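PDB 4GRX: aminotransferase from Paracoccus denitrificans, which probably transfers amino groups from amines and amino acids to carbonyl acceptors, using covalently held pyridoxal phosphate, as a class III omega-aminotransferase. Local coordinates for residues S412-A416 with R427-I433; S36-R40 with N417-D421; R374-R378 with E454-D458; P194-R198 with G382-G386. All blocks are in the same frame, centred on the assembly; numbering follows the deposited sequence.

Interaction 1: S412-A416 with R427-I433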
loop_
_atom_site.group_PDB
_atom_site.type_symbol
_atom_site.label_atom_id
_atom_site.label_comp_id
_atom_site.label_asym_id
_atom_site.label_seq_id
_atom_site.Cartn_x
_atom_site.Cartn_y
_atom_site.Cartn_z
ATOM N N SER A 412 -23.185 1.059 19.106
ATOM C CA SER A 412 -21.941 1.577 18.565
ATOM C C SER A 412 -22.095 2.924 17.861
ATOM O O SER A 412 -21.386 3.872 18.198
ATOM C CB SER A 412 -21.360 0.572 17.576
ATOM O OG SER A 412 -20.095 1.013 17.137
ATOM N N GLU A 413 -23.004 3.002 16.881
ATOM C CA GLU A 413 -23.250 4.263 16.166
ATOM C C GLU A 413 -23.774 5.369 17.090
ATOM O O GLU A 413 -23.321 6.507 17.030
ATOM C CB GLU A 413 -24.189 4.076 14.968
ATOM C CG GLU A 413 -23.647 3.175 13.872
ATOM C CD GLU A 413 -22.190 3.459 13.507
ATOM O OE1 GLU A 413 -21.877 4.624 13.163
ATOM O OE2 GLU A 413 -21.352 2.511 13.537
ATOM N N ARG A 414 -24.724 5.025 17.947
ATOM C CA ARG A 414 -25.309 6.001 18.843
ATOM C C ARG A 414 -24.227 6.669 19.678
ATOM O O ARG A 414 -24.263 7.885 19.880
ATOM C CB ARG A 414 -26.349 5.351 19.744
ATOM C CG ARG A 414 -27.688 5.109 19.076
ATOM C CD ARG A 414 -28.606 4.399 20.045
ATOM N NE ARG A 414 -29.712 3.775 19.344
ATOM C CZ ARG A 414 -30.979 4.163 19.422
ATOM N NH1 ARG A 414 -31.336 5.178 20.206
ATOM N NH2 ARG A 414 -31.895 3.508 18.721
ATOM N N ILE A 415 -23.261 5.875 20.134
ATOM C CA ILE A 415 -22.184 6.392 20.956
ATOM C C ILE A 415 -21.219 7.298 20.166
ATOM O O ILE A 415 -20.928 8.433 20.601
ATOM C CB ILE A 415 -21.458 5.273 21.723
ATOM C CG1 ILE A 415 -22.436 4.597 22.694
ATOM C CG2 ILE A 415 -20.275 5.843 22.493
ATOM C CD1 ILE A 415 -21.878 3.394 23.425
ATOM N N ALA A 416 -20.756 6.809 19.016
ATOM C CA ALA A 416 -19.964 7.602 18.068
ATOM C C ALA A 416 -20.652 8.926 17.743
ATOM O O ALA A 416 -20.106 9.999 18.045
ATOM C CB ALA A 416 -19.710 6.811 16.792
ATOM N N ARG A 427 -14.320 6.637 18.473
ATOM C CA ARG A 427 -14.807 5.627 17.545
ATOM C C ARG A 427 -14.887 4.214 18.129
ATOM O O ARG A 427 -13.861 3.539 18.265
ATOM C CB ARG A 427 -13.978 5.619 16.258
ATOM C CG ARG A 427 -14.804 5.344 14.999
ATOM C CD ARG A 427 -15.857 4.268 15.210
ATOM N NE ARG A 427 -17.100 4.617 14.541
ATOM C CZ ARG A 427 -18.305 4.139 14.843
ATOM N NH1 ARG A 427 -18.491 3.274 15.840
ATOM N NH2 ARG A 427 -19.346 4.555 14.135
ATOM N N PRO A 428 -16.111 3.760 18.459
ATOM C CA PRO A 428 -16.370 2.423 18.951
ATOM C C PRO A 428 -16.259 1.401 17.856
ATOM O O PRO A 428 -16.754 1.612 16.765
ATOM C CB PRO A 428 -17.826 2.503 19.422
ATOM C CG PRO A 428 -18.012 3.936 19.782
ATOM C CD PRO A 428 -17.294 4.615 18.644
ATOM N N LEU A 429 -15.608 0.296 18.164
ATOM C CA LEU A 429 -15.458 -0.793 17.229
ATOM C C LEU A 429 -16.266 -1.892 17.854
ATOM O O LEU A 429 -15.901 -2.394 18.908
ATOM C CB LEU A 429 -13.980 -1.184 17.091
ATOM C CG LEU A 429 -12.993 0.002 16.920
ATOM C CD1 LEU A 429 -11.554 -0.412 17.149
ATOM C CD2 LEU A 429 -13.113 0.706 15.573
ATOM N N GLY A 430 -17.381 -2.241 17.221
ATOM C CA GLY A 430 -18.343 -3.163 17.801
ATOM C C GLY A 430 -18.934 -2.481 19.006
ATOM O O GLY A 430 -19.192 -1.282 18.967
ATOM N N GLN A 431 -19.107 -3.221 20.093
ATOM C CA GLN A 431 -19.571 -2.610 21.337
ATOM C C GLN A 431 -18.415 -2.267 22.294
ATOM O O GLN A 431 -18.609 -2.113 23.506
ATOM C CB GLN A 431 -20.681 -3.452 21.980
ATOM C CG GLN A 431 -21.898 -3.580 21.067
ATOM C CD GLN A 431 -23.117 -4.200 21.719
ATOM O OE1 GLN A 431 -23.292 -4.151 22.939
ATOM N NE2 GLN A 431 -23.991 -4.770 20.896
ATOM N N SER A 432 -17.221 -2.122 21.715
ATOM C CA SER A 432 -16.008 -1.725 22.431
ATOM C C SER A 432 -15.742 -0.245 22.198
ATOM O O SER A 432 -15.312 0.143 21.101
ATOM C CB SER A 432 -14.800 -2.534 21.928
ATOM O OG SER A 432 -14.951 -3.920 22.182
ATOM N N ILE A 433 -16.013 0.579 23.211
ATOM C CA ILE A 433 -15.722 2.013 23.163
ATOM C C ILE A 433 -14.225 2.247 23.364
ATOM O O ILE A 433 -13.688 2.052 24.460
ATOM C CB ILE A 433 -16.502 2.763 24.246
ATOM C CG1 ILE A 433 -17.981 2.381 24.179
ATOM C CG2 ILE A 433 -16.290 4.271 24.123
ATOM C CD1 ILE A 433 -18.613 2.184 25.538
#

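Interaction 2: S36-R40 with N417-D421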
loop_
_atom_site.group_PDB
_atom_site.type_symbol
_atom_site.label_atom_id
_atom_site.label_comp_id
_atom_site.label_asym_id
_atom_site.label_seq_id
_atom_site.Cartn_x
_atom_site.Cartn_y
_atom_site.Cartn_z
ATOM N N SER A 36 -25.536 6.793 8.933
ATOM C CA SER A 36 -25.040 7.950 9.699
ATOM C C SER A 36 -24.595 9.080 8.787
ATOM O O SER A 36 -24.899 10.249 9.039
ATOM C CB SER A 36 -23.835 7.581 10.562
ATOM O OG SER A 36 -24.207 7.075 11.822
ATOM N N VAL A 37 -23.859 8.729 7.733
ATOM C CA VAL A 37 -23.278 9.720 6.836
ATOM C C VAL A 37 -24.349 10.331 5.905
ATOM O O VAL A 37 -24.232 11.477 5.481
ATOM C CB VAL A 37 -22.077 9.127 6.063
ATOM C CG1 VAL A 37 -22.493 8.649 4.676
ATOM C CG2 VAL A 37 -20.962 10.146 5.944
ATOM N N HIS A 38 -25.402 9.574 5.605
ATOM C CA HIS A 38 -26.513 10.108 4.813
ATOM C C HIS A 38 -27.343 11.070 5.606
ATOM O O HIS A 38 -27.657 12.161 5.142
ATOM C CB HIS A 38 -27.380 8.982 4.269
ATOM C CG HIS A 38 -26.757 8.253 3.115
ATOM N ND1 HIS A 38 -26.131 8.898 2.103
ATOM C CD2 HIS A 38 -26.679 6.895 2.822
ATOM C CE1 HIS A 38 -25.671 7.998 1.209
ATOM N NE2 HIS A 38 -26.009 6.773 1.645
ATOM N N GLN A 39 -27.677 10.659 6.826
ATOM C CA GLN A 39 -28.495 11.426 7.742
ATOM C C GLN A 39 -27.753 12.662 8.297
ATOM O O GLN A 39 -28.358 13.710 8.468
ATOM C CB GLN A 39 -28.987 10.496 8.858
ATOM C CG GLN A 39 -29.887 11.104 9.922
ATOM C CD GLN A 39 -29.767 10.360 11.258
ATOM O OE1 GLN A 39 -28.717 9.771 11.575
ATOM N NE2 GLN A 39 -30.842 10.386 12.053
ATOM N N ARG A 40 -26.448 12.545 8.543
ATOM C CA ARG A 40 -25.684 13.610 9.223
ATOM C C ARG A 40 -24.824 14.450 8.292
ATOM O O ARG A 40 -24.521 15.596 8.592
ATOM C CB ARG A 40 -24.780 13.024 10.315
ATOM C CG ARG A 40 -25.518 12.389 11.485
ATOM C CD ARG A 40 -24.570 11.609 12.387
ATOM N NE ARG A 40 -23.639 12.477 13.117
ATOM C CZ ARG A 40 -23.918 13.132 14.252
ATOM N NH1 ARG A 40 -25.119 13.046 14.833
ATOM N NH2 ARG A 40 -22.971 13.880 14.816
ATOM N N ASN A 417 -21.858 8.840 17.172
ATOM C CA ASN A 417 -22.689 10.012 16.866
ATOM C C ASN A 417 -22.905 11.014 18.037
ATOM O O ASN A 417 -22.647 12.215 17.902
ATOM C CB ASN A 417 -24.023 9.557 16.243
ATOM C CG ASN A 417 -23.830 8.830 14.910
ATOM O OD1 ASN A 417 -22.948 9.176 14.130
ATOM N ND2 ASN A 417 -24.658 7.821 14.648
ATOM N N THR A 418 -23.348 10.520 19.185
ATOM C CA THR A 418 -23.547 11.384 20.340
ATOM C C THR A 418 -22.254 12.055 20.785
ATOM O O THR A 418 -22.259 13.218 21.120
ATOM C CB THR A 418 -24.196 10.627 21.506
ATOM O OG1 THR A 418 -25.444 10.086 21.061
ATOM C CG2 THR A 418 -24.457 11.548 22.677
ATOM N N CYS A 419 -21.146 11.320 20.782
ATOM C CA CYS A 419 -19.824 11.886 21.119
ATOM C C CYS A 419 -19.443 13.028 20.187
ATOM O O CYS A 419 -19.078 14.116 20.638
ATOM C CB CYS A 419 -18.744 10.806 21.059
ATOM S SG CYS A 419 -18.534 9.904 22.609
ATOM N N THR A 420 -19.531 12.764 18.884
ATOM C CA THR A 420 -19.312 13.782 17.881
ATOM C C THR A 420 -20.166 15.023 18.166
ATOM O O THR A 420 -19.670 16.130 18.084
ATOM C CB THR A 420 -19.534 13.209 16.460
ATOM O OG1 THR A 420 -18.527 12.231 16.207
ATOM C CG2 THR A 420 -19.425 14.286 15.379
ATOM N N ASP A 421 -21.428 14.842 18.536
ATOM C CA ASP A 421 -22.320 15.991 18.755
ATOM C C ASP A 421 -21.913 16.832 19.930
ATOM O O ASP A 421 -22.267 17.999 19.980
ATOM C CB ASP A 421 -23.775 15.564 18.934
ATOM C CG ASP A 421 -24.394 15.102 17.649
ATOM O OD1 ASP A 421 -23.937 15.550 16.572
ATOM O OD2 ASP A 421 -25.327 14.281 17.707
#

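Interaction 3: R374-R378 with E454-D458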
loop_
_atom_site.group_PDB
_atom_site.type_symbol
_atom_site.label_atom_id
_atom_site.label_comp_id
_atom_site.label_asym_id
_atom_site.label_seq_id
_atom_site.Cartn_x
_atom_site.Cartn_y
_atom_site.Cartn_z
ATOM N N ARG A 374 -13.650 4.386 37.086
ATOM C CA ARG A 374 -14.782 5.194 37.549
ATOM C C ARG A 374 -15.957 5.052 36.569
ATOM O O ARG A 374 -17.093 4.813 37.001
ATOM C CB ARG A 374 -14.372 6.669 37.755
ATOM C CG ARG A 374 -15.406 7.558 38.448
ATOM C CD ARG A 374 -14.854 8.933 38.837
ATOM N NE ARG A 374 -14.369 9.733 37.700
ATOM C CZ ARG A 374 -13.083 9.880 37.342
ATOM N NH1 ARG A 374 -12.103 9.287 38.027
ATOM N NH2 ARG A 374 -12.763 10.629 36.285
ATOM N N ILE A 375 -15.672 5.158 35.266
ATOM C CA ILE A 375 -16.711 5.103 34.231
ATOM C C ILE A 375 -17.366 3.726 34.108
ATOM O O ILE A 375 -18.560 3.631 33.860
ATOM C CB ILE A 375 -16.200 5.637 32.872
ATOM C CG1 ILE A 375 -15.945 7.145 32.978
ATOM C CG2 ILE A 375 -17.240 5.453 31.777
ATOM C CD1 ILE A 375 -15.175 7.745 31.822
ATOM N N ALA A 376 -16.587 2.672 34.318
ATOM C CA ALA A 376 -17.064 1.294 34.205
ATOM C C ALA A 376 -18.023 0.882 35.325
ATOM O O ALA A 376 -18.549 -0.233 35.319
ATOM C CB ALA A 376 -15.884 0.342 34.168
ATOM N N ASP A 377 -18.247 1.777 36.283
ATOM C CA ASP A 377 -19.050 1.458 37.470
ATOM C C ASP A 377 -20.518 1.126 37.180
ATOM O O ASP A 377 -21.123 0.313 37.884
ATOM C CB ASP A 377 -18.992 2.604 38.477
ATOM C CG ASP A 377 -19.306 2.152 39.887
ATOM O OD1 ASP A 377 -19.116 0.948 40.187
ATOM O OD2 ASP A 377 -19.735 3.006 40.695
ATOM N N ARG A 378 -21.071 1.750 36.145
ATOM C CA ARG A 378 -22.483 1.627 35.796
ATOM C C ARG A 378 -22.942 0.241 35.293
ATOM O O ARG A 378 -22.110 -0.611 34.961
ATOM C CB ARG A 378 -22.826 2.704 34.778
ATOM C CG ARG A 378 -21.896 2.725 33.591
ATOM C CD ARG A 378 -22.267 3.865 32.692
ATOM N NE ARG A 378 -21.436 5.023 32.958
ATOM C CZ ARG A 378 -21.812 6.270 32.726
ATOM N NH1 ARG A 378 -23.021 6.519 32.247
ATOM N NH2 ARG A 378 -20.983 7.267 32.983
ATOM N N GLU A 454 -18.718 10.508 29.203
ATOM C CA GLU A 454 -19.696 10.153 30.224
ATOM C C GLU A 454 -21.089 10.646 29.903
ATOM O O GLU A 454 -22.070 9.925 30.097
ATOM C CB GLU A 454 -19.288 10.740 31.564
ATOM C CG GLU A 454 -18.015 10.173 32.143
ATOM C CD GLU A 454 -18.201 9.837 33.598
ATOM O OE1 GLU A 454 -17.371 10.274 34.438
ATOM O OE2 GLU A 454 -19.205 9.146 33.891
ATOM N N LYS A 455 -21.163 11.891 29.442
ATOM C CA LYS A 455 -22.420 12.501 29.037
ATOM C C LYS A 455 -23.048 11.679 27.904
ATOM O O LYS A 455 -24.214 11.272 27.991
ATOM C CB LYS A 455 -22.184 13.951 28.610
ATOM C CG LYS A 455 -23.400 14.853 28.773
ATOM C CD LYS A 455 -23.037 16.326 28.618
ATOM C CE LYS A 455 -21.840 16.714 29.487
ATOM N NZ LYS A 455 -21.754 18.189 29.682
ATOM N N ALA A 456 -22.249 11.414 26.871
ATOM C CA ALA A 456 -22.631 10.528 25.772
ATOM C C ALA A 456 -23.185 9.200 26.283
ATOM O O ALA A 456 -24.269 8.786 25.868
ATOM C CB ALA A 456 -21.456 10.298 24.840
ATOM N N LEU A 457 -22.469 8.551 27.202
ATOM C CA LEU A 457 -22.949 7.286 27.758
ATOM C C LEU A 457 -24.298 7.429 28.494
ATOM O O LEU A 457 -25.189 6.591 28.323
ATOM C CB LEU A 457 -21.891 6.603 28.644
ATOM C CG LEU A 457 -20.555 6.196 28.012
ATOM C CD1 LEU A 457 -19.591 5.682 29.069
ATOM C CD2 LEU A 457 -20.717 5.173 26.895
ATOM N N ASP A 458 -24.451 8.484 29.292
ATOM C CA ASP A 458 -25.697 8.705 30.028
ATOM C C ASP A 458 -26.852 8.802 29.050
ATOM O O ASP A 458 -27.883 8.143 29.216
ATOM C CB ASP A 458 -25.643 9.997 30.845
ATOM C CG ASP A 458 -24.722 9.910 32.052
ATOM O OD1 ASP A 458 -24.027 8.887 32.255
ATOM O OD2 ASP A 458 -24.687 10.900 32.809
#

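Interaction 4: P194-R198 with G382-G386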
loop_
_atom_site.group_PDB
_atom_site.type_symbol
_atom_site.label_atom_id
_atom_site.label_comp_id
_atom_site.label_asym_id
_atom_site.label_seq_id
_atom_site.Cartn_x
_atom_site.Cartn_y
_atom_site.Cartn_z
ATOM N N PRO A 194 -6.875 -14.362 22.988
ATOM C CA PRO A 194 -6.530 -14.441 24.419
ATOM C C PRO A 194 -7.198 -13.356 25.282
ATOM O O PRO A 194 -6.541 -12.700 26.090
ATOM C CB PRO A 194 -5.000 -14.309 24.427
ATOM C CG PRO A 194 -4.668 -13.568 23.171
ATOM C CD PRO A 194 -5.736 -13.905 22.162
ATOM N N HIS A 195 -8.506 -13.195 25.110
ATOM C CA HIS A 195 -9.321 -12.256 25.858
ATOM C C HIS A 195 -9.996 -13.048 26.924
ATOM O O HIS A 195 -11.008 -13.719 26.688
ATOM C CB HIS A 195 -10.341 -11.614 24.920
ATOM C CG HIS A 195 -11.131 -10.475 25.532
ATOM N ND1 HIS A 195 -12.113 -9.841 24.863
ATOM C CD2 HIS A 195 -11.071 -9.881 26.791
ATOM C CE1 HIS A 195 -12.637 -8.875 25.640
ATOM N NE2 HIS A 195 -12.001 -8.901 26.819
ATOM N N TYR A 196 -9.431 -12.984 28.118
ATOM C CA TYR A 196 -9.857 -13.826 29.224
ATOM C C TYR A 196 -11.316 -13.588 29.621
ATOM O O TYR A 196 -12.072 -14.531 29.822
ATOM C CB TYR A 196 -8.892 -13.664 30.409
ATOM C CG TYR A 196 -9.317 -14.416 31.629
ATOM C CD1 TYR A 196 -9.563 -13.747 32.842
ATOM C CD2 TYR A 196 -9.503 -15.798 31.581
ATOM C CE1 TYR A 196 -9.976 -14.444 33.969
ATOM C CE2 TYR A 196 -9.917 -16.500 32.695
ATOM C CZ TYR A 196 -10.151 -15.819 33.881
ATOM O OH TYR A 196 -10.558 -16.533 34.970
ATOM N N TRP A 197 -11.712 -12.324 29.693
ATOM C CA TRP A 197 -13.058 -11.935 30.088
ATOM C C TRP A 197 -14.101 -12.478 29.147
ATOM O O TRP A 197 -15.163 -12.908 29.579
ATOM C CB TRP A 197 -13.127 -10.420 30.169
ATOM C CG TRP A 197 -14.466 -9.862 30.590
ATOM C CD1 TRP A 197 -14.919 -9.643 31.880
ATOM C CD2 TRP A 197 -15.563 -9.389 29.718
ATOM N NE1 TRP A 197 -16.175 -9.104 31.868
ATOM C CE2 TRP A 197 -16.621 -8.929 30.611
ATOM C CE3 TRP A 197 -15.764 -9.316 28.340
ATOM C CZ2 TRP A 197 -17.823 -8.421 30.133
ATOM C CZ3 TRP A 197 -16.982 -8.799 27.866
ATOM C CH2 TRP A 197 -17.982 -8.361 28.745
ATOM N N ARG A 198 -13.818 -12.469 27.850
ATOM C CA ARG A 198 -14.787 -12.961 26.883
ATOM C C ARG A 198 -14.775 -14.485 26.754
ATOM O O ARG A 198 -15.831 -15.114 26.755
ATOM C CB ARG A 198 -14.605 -12.294 25.514
ATOM C CG ARG A 198 -15.545 -12.823 24.431
ATOM C CD ARG A 198 -15.930 -11.760 23.390
ATOM N NE ARG A 198 -17.055 -10.950 23.870
ATOM C CZ ARG A 198 -17.056 -9.618 23.959
ATOM N NH1 ARG A 198 -15.993 -8.897 23.562
ATOM N NH2 ARG A 198 -18.138 -9.005 24.438
ATOM N N GLY A 382 -19.499 -3.658 30.825
ATOM C CA GLY A 382 -19.116 -4.983 31.302
ATOM C C GLY A 382 -17.752 -4.999 31.953
ATOM O O GLY A 382 -17.541 -5.702 32.933
ATOM N N GLU A 383 -16.825 -4.221 31.398
ATOM C CA GLU A 383 -15.441 -4.151 31.870
ATOM C C GLU A 383 -14.728 -2.972 31.219
ATOM O O GLU A 383 -15.187 -2.428 30.204
ATOM C CB GLU A 383 -14.678 -5.445 31.546
ATOM C CG GLU A 383 -14.222 -5.573 30.091
ATOM C CD GLU A 383 -13.178 -6.652 29.861
ATOM O OE1 GLU A 383 -12.617 -7.195 30.834
ATOM O OE2 GLU A 383 -12.915 -6.973 28.690
ATOM N N TYR A 384 -13.607 -2.579 31.810
ATOM C CA TYR A 384 -12.663 -1.692 31.142
ATOM C C TYR A 384 -11.366 -2.484 31.012
ATOM O O TYR A 384 -11.162 -3.447 31.748
ATOM C CB TYR A 384 -12.445 -0.390 31.930
ATOM C CG TYR A 384 -11.605 -0.575 33.165
ATOM C CD1 TYR A 384 -12.199 -0.898 34.397
ATOM C CD2 TYR A 384 -10.208 -0.458 33.104
ATOM C CE1 TYR A 384 -11.429 -1.082 35.534
ATOM C CE2 TYR A 384 -9.430 -0.646 34.238
ATOM C CZ TYR A 384 -10.046 -0.952 35.446
ATOM O OH TYR A 384 -9.272 -1.130 36.561
ATOM N N ARG A 385 -10.506 -2.079 30.078
ATOM C CA ARG A 385 -9.274 -2.805 29.770
ATOM C C ARG A 385 -8.345 -1.959 28.904
ATOM O O ARG A 385 -8.775 -1.027 28.216
ATOM C CB ARG A 385 -9.578 -4.127 29.049
ATOM C CG ARG A 385 -10.414 -3.953 27.792
ATOM C CD ARG A 385 -10.556 -5.223 26.960
ATOM N NE ARG A 385 -11.160 -4.841 25.686
ATOM C CZ ARG A 385 -12.457 -4.927 25.398
ATOM N NH1 ARG A 385 -13.321 -5.436 26.264
ATOM N NH2 ARG A 385 -12.891 -4.502 24.226
ATOM N N GLY A 386 -7.065 -2.307 28.943
ATOM C CA GLY A 386 -6.064 -1.657 28.125
ATOM C C GLY A 386 -4.800 -1.413 28.910
ATOM O O GLY A 386 -4.549 -2.055 29.934
#

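Interaction 1: S412-A416 with R427-I433
Arg427 supplies most of the polar contact with helix 411-421. Its NH2 makes a salt bridge to Glu413 OE1 at 2.7 Å, in which the guanidinium and carboxylate planes lie 42° apart and the hydrogen bond is weak because its N-H is badly aligned. Glutamate has the length for this, because its chain, bent at chi2, brings the carboxylate back from a CB that points away from the loop. Arg427 NH1 bonds more firmly to the neighbouring Pro428 O at 2.6 Å, on a lone pair in the carbonyl plane. The same Arg427 nitrogen gives a weak bond to Ser412 OG, 3.1 Å away, and Ser412 OG in turn donates weakly to Gly430 O. The serine hydroxyl, with OG anti to the backbone N (chi1 -175°), thus relays between guanidinium and loop backbone.

Van der Waals contacts fill in the rest. Ala416 CB lies over one face of the guanidinium, 3.5 Å from Arg427 NH2, and it also meets Pro428 CD at 3.8 Å, being small enough for both. Ile415 reaches farther: CG2 touches Pro428 CG at 4.0 Å, and CD1 crosses Ile433 CD1 at about a right angle.

The loop folds back through a type II' turn from Leu429 to Ser432, where the positive phi of Gly430 suits glycine. Leu429 touches bound delta-amino valeric acid, the Arg427 side chain lies about 6 Å from that ligand, and Phe98 of the second subunit packs on Arg427. This setting is consistent with the active-site arginine whose side chain can swing in and out of the pocket in related omega-aminotransferases.

Interaction 2: S36-R40 with N417-D421
Arg40 reaches across from helix 34-40 to Asn417, Thr420 and Asp421 on helix 411-421. From CB the chain leaves with CG anti to the carbonyl carbon (chi1 -66°), runs extended to CD and bends at chi3. Arg40 CD passes Asn417 OD1 at 3.4 Å, and NE stays close to the same oxygen. The guanidinium then lies with Asn417 CB over one face, while at its edge Arg40 NH2 touches Thr420 CG2 at 3.6 Å. The end grips Asp421 with two nitrogens: Arg40 NH1 bonds to Asp421 OD2 at 3.1 Å with a nearly straight N-H (166°), and Arg40 NH2 meets Asp421 OD1 at 2.6 Å from above the carboxylate plane.

Here the N-terminal helix 34-40 meets helix 411-421 of the C-terminal part of the class III aminotransferase fold. The two segments run 38° from parallel with axes 13.1 Å apart, too far for close backbone packing, so long polar side chains span the interval. One turn back on each helix a second bridge forms, Asn417 ND2 donating to Ser36 OG at 3.0 Å in the plane of its amide. An alanine in place of Arg40 is likely to leave the Asp421 carboxylate without its charged mate and uncover the flank of Asn417. On helix 34-40, His38 bonds to Glu324 of the second subunit.

Interaction 3: R374-R378 with E454-D458
Arg378 splits its guanidinium between two carboxylates one helical turn apart, Glu454 and Asp458, forming a salt-bridge network. Arg378 NH1 donates to Asp458 OD1 at 2.6 Å, nearly in line with the C-O bond and within the guanidinium plane; Arg378 NH2 lies 2.7 Å from Glu454 OE2, whose carboxylate is turned 69° against the guanidinium. The third nitrogen looks back to its own segment, Arg378 NE bonding weakly to Ile375 O at 3.3 Å. Leu457 CB sits over one face, 3.8 Å from Arg378 NH1, between the two acids in sequence.

This contact joins the end of helix 357-375, where a type I turn from Ile375 to Arg378 leads out toward strand 381-387, to the C-terminal helix 443-463. Both elements belong to the smaller, C-terminal part of the fold type I aminotransferase architecture. A methionine at Arg378 would probably leave the Glu454 and Asp458 carboxylates without the cation they share. Beneath the polar layer Ile375, branched at CB, divides its contacts: CG2 meets Leu457 CD1 at 3.6 Å, crossing at about a right angle, while CG1 rests against Glu454 CD at 3.6 Å.

Interaction 4: P194-R198 with G382-G386
His195 and Glu383 form a histidine-carboxylate hydrogen bond where the lead-in to helix 196-199 meets strand 381-387, at the edge of the three-stranded antiparallel sheet. His195 NE2 donates to the syn lone pair of Glu383 OE2 at 2.8 Å (N-H...O angle 163°), the oxygen lying in the plane of the imidazole and the carboxylate nearly coplanar with it. Glu383 OE2 also accepts from Arg385 NH1 at 2.9 Å, met on the anti side, so two donors fix one oxygen. Residues two apart on a strand project to the same side, so Arg385 can reach the carboxylate of Glu383. Val243 O and Gly242 O take the other arginine nitrogens, and Glu394 is a further ionic partner.

Trp197 provides the flat surface for the rest of the acid. With its CG anti to the backbone N (chi1 -179°), the indole reaches the strand, and the Glu383 carboxylate stacks over its face with the planes 23° apart; Glu383 OE1 is 3.3 Å from Trp197 CG. Farther back, Glu383 CB makes a CH-pi contact 4.1 Å from the centroid of the Trp197 five-membered ring. Gly382, just before it, suits its place because a side chain there would run into the indole.

A short helix following strand 188-191 of the seven-stranded sheet thus meets an edge strand of the C-terminal sheet, consistent with the junction of large and small domains in the fold type I architecture.

Interactions 1 and 2 share helix 411-421: interaction 1 is mostly buried, mixing apolar contacts with an arginine near the ligand, whereas interaction 2 lies at the surface and is almost wholly polar. Interaction 3, partly buried, sets a charged network over an isoleucine-leucine contact, and its Leu457 also packs on Ile415 and Ile433 of interaction 1, joining their apolar parts. Ala456 likewise touches Thr418 and Cys419 of interaction 2. All four carry an arginine-carboxylate pair, but interaction 4 adds a histidine and a tryptophan face. It reaches the same three-stranded sheet as interaction 1, where Ser432 probably bonds to Arg385, and it adjoins interaction 3 through Ala376 and Tyr384.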